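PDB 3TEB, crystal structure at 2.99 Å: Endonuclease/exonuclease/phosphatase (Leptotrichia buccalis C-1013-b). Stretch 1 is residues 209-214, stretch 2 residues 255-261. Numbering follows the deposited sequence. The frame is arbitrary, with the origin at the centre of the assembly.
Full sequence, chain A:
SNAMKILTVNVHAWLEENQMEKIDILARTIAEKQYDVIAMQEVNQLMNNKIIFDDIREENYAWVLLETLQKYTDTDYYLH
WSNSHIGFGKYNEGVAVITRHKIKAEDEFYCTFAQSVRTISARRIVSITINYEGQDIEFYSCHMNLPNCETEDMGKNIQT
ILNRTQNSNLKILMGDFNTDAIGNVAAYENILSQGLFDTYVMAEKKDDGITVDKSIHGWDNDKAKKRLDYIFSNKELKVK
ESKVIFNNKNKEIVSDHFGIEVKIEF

Stretch 1 209-214: GITVDK
Stretch 2 (255-261) SDHFGIE

Two segments of one chain, at least 44 residues apart in sequence wherever they touch, meet over a small interface that buries 345 Å² in total. Register is fixed by two CA pairs: Thr211 lies 4.9 Å from Phe258 (CA to CA), and Val212 CA lies 5.1 Å from His257 CA. As one stretch advances the other steps back, so the local directions are antiparallel. Stretch 1 enters through Gly209 (phi/psi 83/4, a positive phi that favours glycine) and Ile210 (-61/126), turns at Thr211 (-110/-19), then extends as a strand at Val212 (-129/131) and Asp213 (-131/123). Stretch 2 passes from Asp256 (-93/-1) into the extended His257 (-122/151) and Phe258 (-90/162), and continues as strand through Gly259 (-98/159), Ile260 (-111/138) and Glu261 (-130/117).

A single hydrogen bond joins the backbones. Phe258 N donates to Thr211 O at 2.7 Å, with an N-H...O angle of 174°, so the amide points almost straight at the carbonyl. The same oxygen, Thr211 O, sits 3.6 Å from His257 CA. Within stretch 2, His257 N makes a weak bond to Ser255 OG at 3.5 Å and 167°; the Ser255 side chain is t (chi1 -178°).

Aromatic contacts account for much of the remaining packing. Phe258 adopts m (chi1 -44°, chi2 -42°), which lays its ring along stretch 1. Ile210 O approaches the ring edge near its plane, 3.7 Å from Phe258 CD2, an arrangement that sets a carbonyl against the electropositive rim of the ring. Farther along, Asp213 CB reaches Phe258 CZ at 3.7 Å, an oblique contact made by the methylene; the Asp213 side chain is t (chi1 -173°, chi2 -29°). The His257 ring (m, chi1 -76°, chi2 -125°) receives Val212 (t, chi1 -177°) over one face: Val212 CG2 is 3.9 Å from the centroid of the His257 ring and 20° off its normal, a CH-pi contact in which a weakly polarised methyl meets the pi cloud.

Aliphatic packing completes the interface. Thr211 is p (chi1 55°), and its methyl, Thr211 CG2, lies 3.7 Å from Ile260 CG1. Ile260 is m,t (chi1 -66°, chi2 166°); its CA-to-CB bond points sideways, but the end of the side chain comes nearer to stretch 1. Thr211 OG1 is hydrogen-bonded elsewhere in the structure. Ile210 (m,m; -60°, -50°) instead leads its side-chain end away, contributing chiefly through its carbonyl.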

# COMPACT_ATOMS: atom_id res chain seq x y z
N GLY A 209 13.57 1.86 10.38
CA GLY A 209 12.40 2.24 9.61
C GLY A 209 12.62 2.65 8.17
O GLY A 209 11.67 3.05 7.49
N ILE A 210 13.86 2.55 7.69
CA ILE A 210 14.23 2.90 6.31
C ILE A 210 13.49 2.04 5.28
O ILE A 210 13.56 0.81 5.36
CB ILE A 210 15.77 2.77 6.12
CG1 ILE A 210 16.51 3.72 7.08
CG2 ILE A 210 16.22 2.99 4.66
CD1 ILE A 210 16.02 5.17 7.05
N THR A 211 12.80 2.67 4.33
CA THR A 211 12.07 1.93 3.28
C THR A 211 12.65 2.03 1.87
O THR A 211 12.32 1.23 1.00
CB THR A 211 10.55 2.27 3.21
OG1 THR A 211 10.36 3.68 3.05
CG2 THR A 211 9.84 1.79 4.45
N VAL A 212 13.48 3.04 1.63
CA VAL A 212 14.17 3.18 0.35
C VAL A 212 15.64 3.37 0.63
O VAL A 212 16.01 4.19 1.47
CB VAL A 212 13.64 4.37 -0.47
CG1 VAL A 212 14.32 4.45 -1.82
CG2 VAL A 212 12.14 4.27 -0.64
N ASP A 213 16.48 2.59 -0.05
CA ASP A 213 17.93 2.66 0.12
C ASP A 213 18.55 2.74 -1.27
O ASP A 213 18.31 1.87 -2.10
CB ASP A 213 18.41 1.41 0.87
CG ASP A 213 19.89 1.46 1.24
OD1 ASP A 213 20.70 2.10 0.54
OD2 ASP A 213 20.23 0.82 2.26
N LYS A 214 19.33 3.78 -1.54
CA LYS A 214 19.98 3.91 -2.85
C LYS A 214 21.51 3.71 -2.77
O LYS A 214 22.28 4.66 -2.93
CB LYS A 214 19.63 5.25 -3.50
CG LYS A 214 18.16 5.45 -3.78
CD LYS A 214 17.94 6.71 -4.62
CE LYS A 214 16.50 7.22 -4.53
NZ LYS A 214 15.54 6.48 -5.42
N SER A 255 11.41 -5.39 -4.69
CA SER A 255 11.05 -4.17 -5.38
C SER A 255 12.18 -3.13 -5.31
O SER A 255 13.29 -3.45 -4.90
CB SER A 255 9.78 -3.62 -4.77
OG SER A 255 9.37 -2.45 -5.44
N ASP A 256 11.88 -1.90 -5.71
CA ASP A 256 12.81 -0.79 -5.50
C ASP A 256 12.50 -0.03 -4.20
O ASP A 256 13.20 0.93 -3.86
CB ASP A 256 12.90 0.15 -6.73
CG ASP A 256 11.59 0.87 -7.05
OD1 ASP A 256 10.53 0.61 -6.41
OD2 ASP A 256 11.62 1.70 -7.98
N HIS A 257 11.45 -0.47 -3.50
CA HIS A 257 11.10 -0.03 -2.15
C HIS A 257 11.09 -1.28 -1.28
O HIS A 257 10.78 -2.36 -1.78
CB HIS A 257 9.68 0.52 -2.12
CG HIS A 257 9.53 1.90 -2.69
ND1 HIS A 257 8.97 2.94 -1.98
CD2 HIS A 257 9.82 2.39 -3.92
CE1 HIS A 257 8.94 4.02 -2.74
NE2 HIS A 257 9.45 3.71 -3.92
N PHE A 258 11.39 -1.14 0.01
CA PHE A 258 11.15 -2.23 0.95
C PHE A 258 9.74 -2.11 1.52
O PHE A 258 9.11 -1.03 1.45
CB PHE A 258 12.16 -2.24 2.09
CG PHE A 258 13.58 -2.01 1.66
CD1 PHE A 258 14.10 -2.62 0.52
CD2 PHE A 258 14.42 -1.20 2.43
CE1 PHE A 258 15.42 -2.40 0.14
CE2 PHE A 258 15.73 -0.98 2.06
CZ PHE A 258 16.24 -1.58 0.91
N GLY A 259 9.24 -3.20 2.09
CA GLY A 259 7.89 -3.19 2.63
C GLY A 259 7.87 -2.96 4.13
O GLY A 259 8.88 -3.17 4.79
N ILE A 260 6.73 -2.51 4.64
CA ILE A 260 6.53 -2.35 6.08
C ILE A 260 5.53 -3.38 6.55
O ILE A 260 4.51 -3.64 5.91
CB ILE A 260 6.00 -0.94 6.45
CG1 ILE A 260 7.05 0.12 6.15
CG2 ILE A 260 5.64 -0.85 7.92
CD1 ILE A 260 6.47 1.51 6.18
N GLU A 261 5.85 -3.93 7.70
CA GLU A 261 5.13 -5.02 8.28
C GLU A 261 4.82 -4.63 9.73
O GLU A 261 5.72 -4.42 10.54
CB GLU A 261 6.02 -6.25 8.19
CG GLU A 261 5.53 -7.49 8.89
CD GLU A 261 6.66 -8.46 9.25
OE1 GLU A 261 6.35 -9.55 9.79
OE2 GLU A 261 7.86 -8.13 9.02